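F-actin-capping protein subunit alpha (Plasmodium berghei, PDB 7A0H) probably caps the fast-growing barbed ends of actin filaments as an asymmetric homodimer, blocking subunit exchange there without severing the filaments. Local coordinates at residues I130-W135 and I177-Y182; D214-Y219 and N224-T229. One frame throughout, in Å; residues are numbered along the deposited sequence. Where two conformers were deposited one is given.

Contact 1: I130-W135 and I177-Y182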
loop_
_atom_site.group_PDB
_atom_site.type_symbol
_atom_site.label_atom_id
_atom_site.label_comp_id
_atom_site.label_asym_id
_atom_site.label_seq_id
_atom_site.Cartn_x
_atom_site.Cartn_y
_atom_site.Cartn_z
ATOM N N ILE A 130 -31.225 -1.614 -13.243
ATOM C CA ILE A 130 -31.653 -3.006 -13.309
ATOM C C ILE A 130 -30.664 -3.938 -12.607
ATOM O O ILE A 130 -31.069 -4.914 -11.992
ATOM C CB ILE A 130 -31.851 -3.415 -14.775
ATOM C CG1 ILE A 130 -33.049 -2.653 -15.351
ATOM C CG2 ILE A 130 -32.131 -4.905 -14.900
ATOM C CD1 ILE A 130 -33.220 -2.814 -16.896
ATOM N N TYR A 131 -29.364 -3.692 -12.736
ATOM C CA TYR A 131 -28.350 -4.683 -12.398
ATOM C C TYR A 131 -27.486 -4.428 -11.143
ATOM O O TYR A 131 -26.905 -5.397 -10.630
ATOM C CB TYR A 131 -27.383 -4.826 -13.578
ATOM C CG TYR A 131 -28.072 -5.405 -14.714
ATOM C CD1 TYR A 131 -28.442 -6.726 -14.696
ATOM C CD2 TYR A 131 -28.343 -4.676 -15.826
ATOM C CE1 TYR A 131 -29.107 -7.280 -15.743
ATOM C CE2 TYR A 131 -28.958 -5.204 -16.836
ATOM C CZ TYR A 131 -29.355 -6.516 -16.813
ATOM O OH TYR A 131 -30.008 -7.063 -17.893
ATOM N N TYR A 132 -27.346 -3.173 -10.671
ATOM C CA TYR A 132 -26.597 -2.847 -9.440
ATOM C C TYR A 132 -27.463 -3.079 -8.198
ATOM O O TYR A 132 -28.640 -2.720 -8.147
ATOM C CB TYR A 132 -26.106 -1.354 -9.467
ATOM C CG TYR A 132 -24.895 -1.132 -10.368
ATOM C CD1 TYR A 132 -23.859 -0.247 -10.037
ATOM C CD2 TYR A 132 -24.772 -1.853 -11.540
ATOM C CE1 TYR A 132 -22.724 -0.130 -10.840
ATOM C CE2 TYR A 132 -23.683 -1.721 -12.360
ATOM C CZ TYR A 132 -22.641 -0.855 -12.025
ATOM O OH TYR A 132 -21.505 -0.804 -12.876
ATOM N N LYS A 133 -26.892 -3.733 -7.230
ATOM C CA LYS A 133 -27.408 -3.748 -5.876
ATOM C C LYS A 133 -28.101 -2.449 -5.486
ATOM O O LYS A 133 -27.562 -1.340 -5.672
ATOM C CB LYS A 133 -26.243 -3.971 -4.874
ATOM C CG LYS A 133 -25.528 -5.328 -4.949
ATOM C CD LYS A 133 -24.293 -5.428 -3.997
ATOM C CE LYS A 133 -23.486 -6.653 -4.347
ATOM N NZ LYS A 133 -22.135 -6.732 -3.679
ATOM N N LYS A 134 -29.243 -2.595 -4.831
ATOM C CA LYS A 134 -29.899 -1.578 -4.023
ATOM C C LYS A 134 -29.756 -1.958 -2.534
ATOM O O LYS A 134 -29.117 -2.954 -2.189
ATOM C CB LYS A 134 -31.364 -1.434 -4.491
ATOM C CG LYS A 134 -31.558 -1.197 -6.032
ATOM C CD LYS A 134 -33.019 -1.143 -6.424
ATOM C CE LYS A 134 -33.201 -1.039 -7.919
ATOM N NZ LYS A 134 -32.485 0.157 -8.423
ATOM N N TRP A 135 -30.414 -1.184 -1.661
ATOM C CA TRP A 135 -30.205 -1.276 -0.212
ATOM C C TRP A 135 -30.317 -2.711 0.291
ATOM O O TRP A 135 -29.396 -3.221 0.929
ATOM C CB TRP A 135 -31.210 -0.365 0.503
ATOM C CG TRP A 135 -31.017 -0.277 2.020
ATOM C CD1 TRP A 135 -30.269 0.664 2.708
ATOM C CD2 TRP A 135 -31.588 -1.158 3.042
ATOM N NE1 TRP A 135 -30.359 0.420 4.074
ATOM C CE2 TRP A 135 -31.141 -0.684 4.301
ATOM C CE3 TRP A 135 -32.447 -2.283 3.005
ATOM C CZ2 TRP A 135 -31.513 -1.289 5.499
ATOM C CZ3 TRP A 135 -32.808 -2.897 4.220
ATOM C CH2 TRP A 135 -32.341 -2.405 5.428
ATOM N N ILE A 177 -19.465 4.951 -14.986
ATOM C CA ILE A 177 -20.193 4.525 -13.784
ATOM C C ILE A 177 -19.239 4.574 -12.568
ATOM O O ILE A 177 -18.132 4.021 -12.631
ATOM C CB ILE A 177 -20.762 3.108 -13.898
ATOM C CG1 ILE A 177 -21.647 2.957 -15.134
ATOM C CG2 ILE A 177 -21.593 2.779 -12.619
ATOM C CD1 ILE A 177 -22.142 1.363 -15.410
ATOM N N CYS A 178 -19.770 5.070 -11.469
ATOM C CA CYS A 178 -18.977 5.170 -10.224
ATOM C C CYS A 178 -19.749 4.673 -9.032
ATOM O O CYS A 178 -20.920 5.088 -8.800
ATOM C CB CYS A 178 -18.606 6.677 -9.911
ATOM S SG CYS A 178 -17.847 7.506 -11.233
ATOM N N CYS A 179 -19.110 3.811 -8.226
ATOM C CA CYS A 179 -19.677 3.479 -6.913
ATOM C C CYS A 179 -18.558 3.499 -5.870
ATOM O O CYS A 179 -17.436 3.031 -6.105
ATOM C CB CYS A 179 -20.464 2.110 -6.894
ATOM S SG CYS A 179 -22.156 2.066 -7.785
ATOM N N ASP A 180 -18.899 4.054 -4.717
ATOM C CA ASP A 180 -18.029 4.223 -3.569
ATOM C C ASP A 180 -18.786 3.709 -2.356
ATOM O O ASP A 180 -19.955 4.078 -2.135
ATOM C CB ASP A 180 -17.636 5.700 -3.345
ATOM C CG ASP A 180 -16.632 6.214 -4.386
ATOM O OD1 ASP A 180 -15.627 5.578 -4.767
ATOM O OD2 ASP A 180 -16.893 7.306 -4.841
ATOM N N ARG A 181 -18.138 2.855 -1.589
ATOM C CA ARG A 181 -18.722 2.201 -0.424
ATOM C C ARG A 181 -18.024 2.718 0.829
ATOM O O ARG A 181 -16.811 2.906 0.834
ATOM C CB ARG A 181 -18.540 0.694 -0.589
ATOM C CG ARG A 181 -19.344 0.113 -1.835
ATOM C CD ARG A 181 -19.105 -1.433 -2.150
ATOM N NE ARG A 181 -19.314 -2.237 -0.957
ATOM C CZ ARG A 181 -18.338 -2.776 -0.235
ATOM N NH1 ARG A 181 -17.075 -2.660 -0.604
ATOM N NH2 ARG A 181 -18.640 -3.436 0.867
ATOM N N TYR A 182 -18.803 2.976 1.873
ATOM C CA TYR A 182 -18.350 3.538 3.120
ATOM C C TYR A 182 -18.759 2.622 4.251
ATOM O O TYR A 182 -19.930 2.236 4.353
ATOM C CB TYR A 182 -18.945 4.954 3.338
ATOM C CG TYR A 182 -18.437 5.891 2.283
ATOM C CD1 TYR A 182 -17.259 6.633 2.483
ATOM C CD2 TYR A 182 -19.068 5.958 1.044
ATOM C CE1 TYR A 182 -16.761 7.454 1.502
ATOM C CE2 TYR A 182 -18.581 6.768 0.042
ATOM C CZ TYR A 182 -17.420 7.496 0.263
ATOM O OH TYR A 182 -16.953 8.267 -0.758
#
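The apolar packing is carried by Tyr132 and by Ile177 on strand 170-183, whose side chains approach each other from opposite directions. Two branches of Ile177 share the phenol end: CG2 lies 3.6 Å from Tyr132 CE1, approaching the ring obliquely, and CD1 comes to 3.4 Å from Tyr132 OH. Keeping CG1 beside its own backbone N (chi1 -55°) lets Ile177 offer both methyls to that end. Two residues further along the strand, Cys179 makes a sulfur-aromatic contact with the same ring. Cys179 was modelled in two conformers, so its part is less certain; in one of them SG lies at the ring edge, in plane, 3.6 Å from Tyr132 CD1. Cys179 and Cys158 on the adjacent strand 154-167 form a disulfide in this protein. The arrangement belongs to the capping-protein fold, in which helices pack on one antiparallel sheet: Tyr132 is the first residue to leave helical geometry after helix 112-131, and Leu124, Tyr127 and Val128 of that helix also pack on Ile177. As for polar bonds, none crosses between the segments; the buried Tyr132 OH is hydrogen-bonded instead to Glu258 of helix 243-266, and Pro285 of the second subunit packs against Tyr132.

Contact 2: D214-Y219 and N224-T229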
loop_
_atom_site.group_PDB
_atom_site.type_symbol
_atom_site.label_atom_id
_atom_site.label_comp_id
_atom_site.label_asym_id
_atom_site.label_seq_id
_atom_site.Cartn_x
_atom_site.Cartn_y
_atom_site.Cartn_z
ATOM N N ASP A 214 -11.948 -0.439 -12.933
ATOM C CA ASP A 214 -11.010 -0.287 -11.814
ATOM C C ASP A 214 -11.716 -0.668 -10.532
ATOM O O ASP A 214 -12.795 -0.140 -10.243
ATOM C CB ASP A 214 -10.522 1.138 -11.715
ATOM C CG ASP A 214 -9.429 1.486 -12.760
ATOM O OD1 ASP A 214 -8.508 0.659 -12.999
ATOM O OD2 ASP A 214 -9.473 2.632 -13.310
ATOM N N VAL A 215 -11.151 -1.613 -9.787
ATOM C CA VAL A 215 -11.683 -2.001 -8.483
ATOM C C VAL A 215 -10.578 -1.748 -7.452
ATOM O O VAL A 215 -9.441 -2.199 -7.650
ATOM C CB VAL A 215 -12.080 -3.474 -8.446
ATOM C CG1 VAL A 215 -12.955 -3.746 -7.252
ATOM C CG2 VAL A 215 -12.876 -3.820 -9.678
ATOM N N VAL A 216 -10.896 -1.017 -6.377
ATOM C CA VAL A 216 -9.883 -0.667 -5.379
ATOM C C VAL A 216 -10.457 -0.946 -4.012
ATOM O O VAL A 216 -11.456 -0.309 -3.614
ATOM C CB VAL A 216 -9.442 0.819 -5.397
ATOM C CG1 VAL A 216 -8.215 1.018 -4.438
ATOM C CG2 VAL A 216 -9.117 1.332 -6.778
ATOM N N LEU A 217 -9.785 -1.817 -3.258
ATOM C CA LEU A 217 -10.113 -2.003 -1.850
ATOM C C LEU A 217 -9.189 -1.029 -1.094
ATOM O O LEU A 217 -7.964 -0.974 -1.344
ATOM C CB LEU A 217 -9.884 -3.440 -1.406
ATOM C CG LEU A 217 -10.275 -3.847 0.032
ATOM C CD1 LEU A 217 -11.887 -3.768 0.213
ATOM C CD2 LEU A 217 -9.732 -5.196 0.404
ATOM N N THR A 218 -9.791 -0.245 -0.198
ATOM C CA THR A 218 -9.096 0.798 0.541
ATOM C C THR A 218 -9.277 0.718 2.052
ATOM O O THR A 218 -8.570 1.434 2.761
ATOM C CB THR A 218 -9.513 2.219 0.058
ATOM O OG1 THR A 218 -10.918 2.502 0.261
ATOM C CG2 THR A 218 -9.109 2.437 -1.395
ATOM N N TYR A 219 -10.161 -0.143 2.558
ATOM C CA TYR A 219 -10.268 -0.423 3.975
ATOM C C TYR A 219 -10.164 -1.929 4.130
ATOM O O TYR A 219 -10.898 -2.677 3.467
ATOM C CB TYR A 219 -11.551 0.105 4.582
ATOM C CG TYR A 219 -11.365 0.490 6.040
ATOM C CD1 TYR A 219 -10.642 1.624 6.386
ATOM C CD2 TYR A 219 -11.914 -0.273 7.065
ATOM C CE1 TYR A 219 -10.460 1.988 7.713
ATOM C CE2 TYR A 219 -11.746 0.088 8.399
ATOM C CZ TYR A 219 -11.009 1.217 8.713
ATOM O OH TYR A 219 -10.823 1.599 10.021
ATOM N N ASN A 224 -6.179 1.705 6.277
ATOM C CA ASN A 224 -6.302 2.303 4.961
ATOM C C ASN A 224 -5.320 1.600 4.042
ATOM O O ASN A 224 -4.121 1.593 4.314
ATOM C CB ASN A 224 -6.018 3.803 4.988
ATOM C CG ASN A 224 -7.032 4.569 5.802
ATOM O OD1 ASN A 224 -8.178 4.715 5.394
ATOM N ND2 ASN A 224 -6.614 5.078 6.937
ATOM N N ILE A 225 -5.821 0.929 3.015
ATOM C CA ILE A 225 -4.918 0.389 2.012
ATOM C C ILE A 225 -5.280 0.904 0.619
ATOM O O ILE A 225 -6.030 1.875 0.468
ATOM C CB ILE A 225 -4.927 -1.146 2.058
ATOM C CG1 ILE A 225 -6.306 -1.705 1.642
ATOM C CG2 ILE A 225 -4.526 -1.623 3.446
ATOM C CD1 ILE A 225 -6.265 -3.241 1.331
ATOM N N ASN A 226 -4.778 0.226 -0.419
ATOM C CA ASN A 226 -4.931 0.722 -1.787
ATOM C C ASN A 226 -4.681 -0.444 -2.725
ATOM O O ASN A 226 -3.742 -0.412 -3.529
ATOM C CB ASN A 226 -3.977 1.886 -2.025
ATOM C CG ASN A 226 -4.285 2.695 -3.269
ATOM O OD1 ASN A 226 -5.403 2.698 -3.860
ATOM N ND2 ASN A 226 -3.271 3.447 -3.667
ATOM N N PHE A 227 -5.517 -1.474 -2.601
ATOM C CA PHE A 227 -5.367 -2.709 -3.353
ATOM C C PHE A 227 -6.202 -2.626 -4.644
ATOM O O PHE A 227 -7.435 -2.644 -4.626
ATOM C CB PHE A 227 -5.810 -3.874 -2.477
ATOM C CG PHE A 227 -5.834 -5.183 -3.198
ATOM C CD1 PHE A 227 -6.995 -5.906 -3.300
ATOM C CD2 PHE A 227 -4.674 -5.699 -3.739
ATOM C CE1 PHE A 227 -7.019 -7.098 -3.960
ATOM C CE2 PHE A 227 -4.663 -6.908 -4.352
ATOM C CZ PHE A 227 -5.853 -7.600 -4.494
ATOM N N LYS A 228 -5.529 -2.582 -5.768
ATOM C CA LYS A 228 -6.158 -2.242 -7.020
ATOM C C LYS A 228 -6.196 -3.411 -7.983
ATOM O O LYS A 228 -5.186 -4.101 -8.190
ATOM C CB LYS A 228 -5.423 -1.111 -7.715
ATOM C CG LYS A 228 -5.293 0.188 -6.950
ATOM C CD LYS A 228 -4.309 1.033 -7.721
ATOM C CE LYS A 228 -4.425 2.466 -7.416
ATOM N NZ LYS A 228 -3.503 3.109 -8.379
ATOM N N THR A 229 -7.362 -3.588 -8.615
ATOM C CA THR A 229 -7.497 -4.510 -9.741
ATOM C C THR A 229 -8.132 -3.809 -10.927
ATOM O O THR A 229 -9.016 -2.947 -10.784
ATOM C CB THR A 229 -8.312 -5.743 -9.422
ATOM O OG1 THR A 229 -9.587 -5.357 -8.954
ATOM C CG2 THR A 229 -7.646 -6.505 -8.351
#
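Strands 214-219 and 224-229 run antiparallel, their axes 170° apart and 4.4 Å at closest approach. Val215 and Thr229 form one hydrogen-bonded pair, Leu217 and Phe227 the next, with Val216 opposite Lys228 between them. The Val215 N to Thr229 O bond, 2.7 Å, is nearly straight. Together the strands are the last hairpin of the five-stranded sheet, and a beta bulge shifts its register by one residue between Leu217 and Tyr219. There Ile225 N donates to Thr218 O at 2.8 Å from well above the carbonyl plane, and Tyr219 faces Asn224. On the face bearing Val215, Leu217 and Phe227, Thr229 OG1 packs tightly at 3.2 Å from Val215 CB and adds a weak hydrogen bond to Val215 O. With CG1 wedged between its backbone N and carbonyl carbon (chi1 66°), Ile225 lays that atom 3.5 Å from Leu217 O, and its CD1 meets Leu217 CD2. On the other face Val216 lies alongside Lys228, CG1 to CG, while Asn226 OD1 comes across to 3.3 Å from Val216 CG1. Asn224 OD1 lies at the Tyr219 ring edge, the amide turned 75° from the ring. Ile283 and Leu276 of the second subunit pack on Val215 and Leu217 respectively.

From the N terminus the chain passes its first three helices and the small sheet spanning 75-103 before helix 112-131 delivers the chain to contact 1. That contact closes a loop of 41 residues, which holds strand 154-167 and the start of strand 170-183, and ties the helix end to the face of the five-stranded sheet. After strand 187-200, contact 2 closes a much shorter loop, the turn between strands 206-220 and 223-238. The two loops follow in series, neither nesting nor crossing. The centres of the two contacts lie about 16 Å apart and the contacts do not touch each other, but both reach the same sheet and both meet the second subunit, through its Ile283 among others.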